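Local coordinates for antifreeze protein (Marinomonas primoryensis, PDB 3P4G), which probably binds to ice through ordered surface waters, as a hyperactive calcium-dependent antifreeze protein folded as a right-handed beta-helix, at residues A155-D160 against M174-D179; G120-Y125 against D139-Q144. All coordinates share one frame; numbering follows the deposited sequence.

Both contacts join successive coils of the right-handed beta-helix, and together they take in four coils in a row. Contact 2 comes first along the chain; their centres lie about 11 Å apart. Contact 2 runs from calcium-binding turns into the neighbouring parallel strands 123-126 and 142-145, whereas contact 1 stays in the turns that lead to strands 161-164 and 180-183. They meet at one shared calcium ion, which takes Asp-139 O and Asp-141 OD2 from contact 2 and Ala-155 O, Thr-157 O and Asp-160 OD1 from contact 1; Gly-137 O completes it. A probable hydrogen bond from Asn-159 N to Asn-140 OD1 continues the outer asparagine row. Calcium thus ties each coil to the next.

Contact 1 of 2, residues A155-D160 against M174-D179; sequences AGTGND and MGTDND. With CA (calcium ion), chain K; CA (calcium ion), chain J; CA (calcium ion), chain L.
Gly-158 O and Asp-179 OD1 converge on a calcium ion enclosed between the two stacked turns. The tight part lies here: Gly-156 O, Gly-158 O and Asp-160 OD2 come from one turn, Met-174 O, Thr-176 O and Asp-179 OD1 from the other. Asp-179 OD1 lies 2.3 Å from this ion and also accepts Asp-160 N at 2.9 Å, on its anti side. Its partner oxygen OD2 goes to the next calcium, so one carboxylate bridges two ions, which probably offset its charge. On the buried side, Met-174 bends back at chi2 and chi3 and sets its CE 3.6 Å from Ala-155 CB.

The outer side, where Thr-157, Asn-159 and Asn-178 are exposed, is open to solvent and held by polar bonds. Asp-177 OD1 accepts Gly-158 N (2.8 Å) and Thr-176 OG1 from opposite faces of its carboxylate plane. Asn-159 OD1 takes Asn-178 N in its carbonyl plane. Thr-157 and Thr-176 run alongside one another in the same direction, with OG1 of Thr-176 3.4 Å from CB of Thr-157; such threonine and asparagine rows are consistent with an ice-binding surface. Each turn leaves a short strand, 153-154 or 171-173, and hands the chain to strand 161-164 or 180-183.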
loop_
_atom_site.group_PDB
_atom_site.type_symbol
_atom_site.label_atom_id
_atom_site.label_comp_id
_atom_site.label_asym_id
_atom_site.label_seq_id
_atom_site.Cartn_x
_atom_site.Cartn_y
_atom_site.Cartn_z
ATOM N N ALA A 155 -0.303 -1.381 -7.759
ATOM C CA ALA A 155 0.711 -0.375 -8.086
ATOM C C ALA A 155 1.526 -0.732 -9.361
ATOM O O ALA A 155 2.164 0.163 -10.011
ATOM C CB ALA A 155 1.612 -0.155 -6.872
ATOM N N GLY A 156 1.478 -2.017 -9.707
ATOM C CA GLY A 156 2.075 -2.600 -10.948
ATOM C C GLY A 156 3.570 -2.795 -10.891
ATOM O O GLY A 156 4.239 -2.677 -9.834
ATOM N N THR A 157 4.134 -3.025 -12.056
ATOM C CA THR A 157 5.552 -2.973 -12.180
ATOM C C THR A 157 6.004 -1.560 -11.861
ATOM O O THR A 157 5.199 -0.599 -11.776
ATOM C CB THR A 157 6.006 -3.365 -13.610
ATOM O OG1 THR A 157 5.660 -2.299 -14.515
ATOM C CG2 THR A 157 5.384 -4.737 -14.052
ATOM N N GLY A 158 7.306 -1.448 -11.625
ATOM C CA GLY A 158 7.904 -0.174 -11.212
ATOM C C GLY A 158 8.131 -0.031 -9.707
ATOM O O GLY A 158 7.487 -0.680 -8.882
ATOM N N ASN A 159 9.050 0.848 -9.374
ATOM C CA ASN A 159 9.320 1.233 -7.982
ATOM C C ASN A 159 8.245 2.255 -7.524
ATOM O O ASN A 159 8.392 3.458 -7.753
ATOM C CB ASN A 159 10.705 1.861 -7.880
ATOM C CG ASN A 159 11.801 0.966 -8.395
ATOM O OD1 ASN A 159 11.891 -0.208 -8.046
ATOM N ND2 ASN A 159 12.683 1.532 -9.155
ATOM N N ASP A 160 7.158 1.742 -6.937
ATOM C CA ASP A 160 5.978 2.569 -6.617
ATOM C C ASP A 160 5.976 2.995 -5.161
ATOM O O ASP A 160 6.451 2.273 -4.264
ATOM C CB ASP A 160 4.686 1.774 -6.912
ATOM C CG ASP A 160 4.659 1.223 -8.379
ATOM O OD1 ASP A 160 4.656 2.022 -9.357
ATOM O OD2 ASP A 160 4.639 -0.008 -8.578
ATOM N N MET A 174 1.573 -4.363 -4.569
ATOM C CA MET A 174 2.546 -3.413 -5.068
ATOM C C MET A 174 3.306 -3.898 -6.249
ATOM O O MET A 174 4.007 -3.100 -6.905
ATOM C CB MET A 174 3.493 -3.008 -3.928
ATOM C CG MET A 174 2.751 -2.310 -2.754
ATOM S SD MET A 174 1.823 -0.817 -3.229
ATOM C CE MET A 174 3.154 0.335 -3.703
ATOM N N GLY A 175 3.178 -5.180 -6.555
ATOM C CA GLY A 175 3.724 -5.711 -7.810
ATOM C C GLY A 175 5.256 -5.773 -7.804
ATOM O O GLY A 175 5.919 -5.668 -6.741
ATOM N N THR A 176 5.823 -5.959 -8.969
ATOM C CA THR A 176 7.281 -6.138 -9.077
ATOM C C THR A 176 8.004 -4.829 -8.694
ATOM O O THR A 176 7.365 -3.761 -8.502
ATOM C CB THR A 176 7.726 -6.551 -10.486
ATOM O OG1 THR A 176 7.508 -5.457 -11.394
ATOM C CG2 THR A 176 6.964 -7.877 -10.983
ATOM N N ASP A 177 9.322 -4.953 -8.591
ATOM C CA ASP A 177 10.244 -3.816 -8.237
ATOM C C ASP A 177 10.109 -3.361 -6.772
ATOM O O ASP A 177 9.424 -4.010 -5.960
ATOM C CB ASP A 177 10.101 -2.696 -9.299
ATOM C CG ASP A 177 10.308 -3.246 -10.689
ATOM O OD1 ASP A 177 9.321 -3.322 -11.468
ATOM O OD2 ASP A 177 11.472 -3.657 -10.993
ATOM N N ASN A 178 10.789 -2.271 -6.444
ATOM C CA ASN A 178 11.100 -1.935 -5.037
ATOM C C ASN A 178 10.127 -0.847 -4.579
ATOM O O ASN A 178 10.268 0.340 -4.873
ATOM C CB ASN A 178 12.498 -1.473 -4.920
ATOM C CG ASN A 178 13.496 -2.506 -5.460
ATOM O OD1 ASN A 178 13.306 -3.736 -5.343
ATOM N ND2 ASN A 178 14.573 -2.003 -6.053
ATOM N N ASP A 179 9.105 -1.311 -3.903
ATOM C CA ASP A 179 7.985 -0.470 -3.537
ATOM C C ASP A 179 7.968 -0.079 -2.051
ATOM O O ASP A 179 8.453 -0.834 -1.194
ATOM C CB ASP A 179 6.684 -1.228 -3.771
ATOM C CG ASP A 179 6.554 -1.755 -5.208
ATOM O OD1 ASP A 179 6.411 -0.958 -6.175
ATOM O OD2 ASP A 179 6.545 -2.981 -5.400
HETATM CA CA CA K . 5.721 -2.053 -8.094
HETATM CA CA CA J . 3.804 1.087 -11.282
HETATM CA CA CA L . 7.522 -5.060 -4.944
#

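Contact 2 of 2, residues G120-Y125 against D139-Q144; sequences GNDEVY and DNDNIQ. With CA (calcium ion), chain I; CA (calcium ion), chain J; CA (calcium ion), chain H; MG (magnesium ion), chain R.
Gly-120 O and Asp-141 OD1 bind the same calcium ion, the carbonyl at 2.4 Å, with Asp-122 OD2 as a third ligand from this pair of turns. Gly-118, Ala-136 and Thr-138 complete that site through their carbonyl oxygens. At Asn-121 the side-chain oxygen is gripped twice by Asn-140: backbone N and ND2 both reach OD1 at 2.8 Å. The two amides are nearly coplanar, 13° apart.

Asp-122 works on both sides of its coil. OD1 goes to the preceding calcium and OD2 to the calcium shared with Gly-120 O and Asp-141 OD1, while its backbone N donates to the anti lone pair of Asp-141 OD1 at 2.9 Å. A metal-bound carboxylate bridging from turn to turn marks this calcium-binding right-handed beta-helix, whose coils here stack in parallel register. From Asp-122 O, which accepts Asn-142 N, the chain enters a strand paired with 142-144; the strand axes run 4.8 Å apart.

Glu-123 pairs with Asn-142, both side chains on the outer face. Val-124, facing the interior on the same side as Ile-143, donates from its N to Asn-142 O at 2.7 Å and accepts Gln-144 N at its O. That carbonyl also accepts a hydrogen bond from a water, which in turn accepts one from Asn-142 ND2, while OD1 of Asn-142 turns to Asn-161. Tyr-125 returns to the outer face, its CG anti to the backbone N (chi1 175°). Gln-144, similarly anti and extended beyond CG, runs alongside the ring and brings NE2 to 3.2 Å from Tyr-125 CE1, its amide plane 48° from the ring.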
loop_
_atom_site.group_PDB
_atom_site.type_symbol
_atom_site.label_atom_id
_atom_site.label_comp_id
_atom_site.label_asym_id
_atom_site.label_seq_id
_atom_site.Cartn_x
_atom_site.Cartn_y
_atom_site.Cartn_z
ATOM N N GLY A 120 3.778 4.772 -17.929
ATOM C CA GLY A 120 4.347 6.060 -17.522
ATOM C C GLY A 120 4.477 6.165 -16.012
ATOM O O GLY A 120 3.849 5.388 -15.241
ATOM N N ASN A 121 5.235 7.172 -15.599
ATOM C CA ASN A 121 5.547 7.432 -14.182
ATOM C C ASN A 121 4.494 8.436 -13.700
ATOM O O ASN A 121 4.616 9.643 -13.919
ATOM C CB ASN A 121 6.954 8.002 -14.034
ATOM C CG ASN A 121 7.992 7.066 -14.626
ATOM O OD1 ASN A 121 8.267 6.000 -14.079
ATOM N ND2 ASN A 121 8.547 7.452 -15.759
ATOM N N ASP A 122 3.442 7.880 -13.129
ATOM C CA ASP A 122 2.244 8.697 -12.831
ATOM C C ASP A 122 2.199 9.129 -11.371
ATOM O O ASP A 122 2.650 8.397 -10.499
ATOM C CB ASP A 122 0.987 7.921 -13.122
ATOM C CG ASP A 122 0.958 7.398 -14.587
ATOM O OD1 ASP A 122 0.881 8.218 -15.541
ATOM O OD2 ASP A 122 1.041 6.187 -14.802
ATOM N N GLU A 123 1.501 10.233 -11.126
ATOM C CA GLU A 123 1.357 10.786 -9.768
ATOM C C GLU A 123 -0.142 10.898 -9.520
ATOM O O GLU A 123 -0.833 11.611 -10.288
ATOM C CB GLU A 123 2.043 12.159 -9.712
ATOM C CG GLU A 123 2.088 12.762 -8.332
ATOM C CD GLU A 123 3.156 13.881 -8.134
ATOM O OE1 GLU A 123 4.212 14.046 -8.865
ATOM O OE2 GLU A 123 2.913 14.631 -7.162
ATOM N N VAL A 124 -0.667 10.131 -8.553
ATOM C CA VAL A 124 -2.136 10.110 -8.290
ATOM C C VAL A 124 -2.364 10.532 -6.845
ATOM O O VAL A 124 -1.775 9.922 -5.926
ATOM C CB VAL A 124 -2.749 8.702 -8.545
ATOM C CG1 VAL A 124 -4.300 8.674 -8.312
ATOM C CG2 VAL A 124 -2.472 8.249 -9.957
ATOM N N TYR A 125 -3.208 11.553 -6.634
ATOM C CA TYR A 125 -3.598 11.977 -5.308
ATOM C C TYR A 125 -5.134 11.908 -5.288
ATOM O O TYR A 125 -5.813 12.448 -6.219
ATOM C CB TYR A 125 -3.180 13.431 -5.082
ATOM C CG TYR A 125 -3.630 14.050 -3.783
ATOM C CD1 TYR A 125 -2.734 14.215 -2.722
ATOM C CD2 TYR A 125 -4.963 14.499 -3.600
ATOM C CE1 TYR A 125 -3.141 14.762 -1.525
ATOM C CE2 TYR A 125 -5.364 15.056 -2.412
ATOM C CZ TYR A 125 -4.444 15.171 -1.364
ATOM O OH TYR A 125 -4.811 15.764 -0.180
ATOM N N ASP A 139 5.743 1.317 -14.907
ATOM C CA ASP A 139 6.608 2.443 -14.482
ATOM C C ASP A 139 6.397 2.843 -12.998
ATOM O O ASP A 139 5.652 2.192 -12.236
ATOM C CB ASP A 139 6.453 3.665 -15.424
ATOM C CG ASP A 139 7.562 3.774 -16.464
ATOM O OD1 ASP A 139 8.444 2.859 -16.533
ATOM O OD2 ASP A 139 7.550 4.795 -17.239
ATOM N N ASN A 140 7.029 3.936 -12.605
ATOM C CA ASN A 140 7.271 4.195 -11.177
ATOM C C ASN A 140 6.319 5.259 -10.680
ATOM O O ASN A 140 6.489 6.440 -10.965
ATOM C CB ASN A 140 8.717 4.608 -11.044
ATOM C CG ASN A 140 9.654 3.626 -11.809
ATOM O OD1 ASN A 140 10.034 2.602 -11.270
ATOM N ND2 ASN A 140 9.914 3.906 -13.077
ATOM N N ASP A 141 5.269 4.785 -10.025
ATOM C CA ASP A 141 4.119 5.627 -9.693
ATOM C C ASP A 141 4.076 6.053 -8.236
ATOM O O ASP A 141 4.468 5.298 -7.321
ATOM C CB ASP A 141 2.846 4.886 -10.028
ATOM C CG ASP A 141 2.849 4.374 -11.485
ATOM O OD1 ASP A 141 2.769 5.193 -12.450
ATOM O OD2 ASP A 141 2.821 3.145 -11.671
ATOM N N ASN A 142 3.559 7.256 -8.042
ATOM C CA ASN A 142 3.281 7.783 -6.709
ATOM C C ASN A 142 1.777 7.802 -6.517
ATOM O O ASN A 142 1.062 8.367 -7.374
ATOM C CB ASN A 142 3.809 9.175 -6.566
ATOM C CG ASN A 142 4.015 9.548 -5.099
ATOM O OD1 ASN A 142 5.020 9.173 -4.496
ATOM N ND2 ASN A 142 2.998 10.218 -4.494
ATOM N N ILE A 143 1.297 7.090 -5.470
ATOM C CA ILE A 143 -0.153 7.052 -5.134
ATOM C C ILE A 143 -0.356 7.572 -3.687
ATOM O O ILE A 143 0.287 7.078 -2.730
ATOM C CB ILE A 143 -0.771 5.644 -5.277
ATOM C CG1 ILE A 143 -0.519 5.066 -6.699
ATOM C CG2 ILE A 143 -2.260 5.659 -4.983
ATOM C CD1 ILE A 143 0.626 4.091 -6.712
ATOM N N GLN A 144 -1.230 8.564 -3.529
ATOM C CA GLN A 144 -1.545 9.033 -2.216
ATOM C C GLN A 144 -3.074 9.011 -2.078
ATOM O O GLN A 144 -3.801 9.549 -2.940
ATOM C CB GLN A 144 -1.070 10.459 -2.052
ATOM C CG GLN A 144 -1.377 10.988 -0.670
ATOM C CD GLN A 144 -0.546 12.175 -0.221
ATOM O OE1 GLN A 144 0.666 12.268 -0.495
ATOM N NE2 GLN A 144 -1.202 13.109 0.487
HETATM CA CA CA I . 2.083 4.127 -14.351
HETATM CA CA CA J . 3.804 1.087 -11.282
HETATM CA CA CA H . 0.224 7.234 -17.551
HETATM MG MG MG R . 8.208 4.891 -19.161
HETATM O O HOH W 1 0.815 11.271 -5.303
HETATM O O HOH W 2 9.958 4.144 -18.209
HETATM O O HOH W 3 8.859 6.779 -18.793
#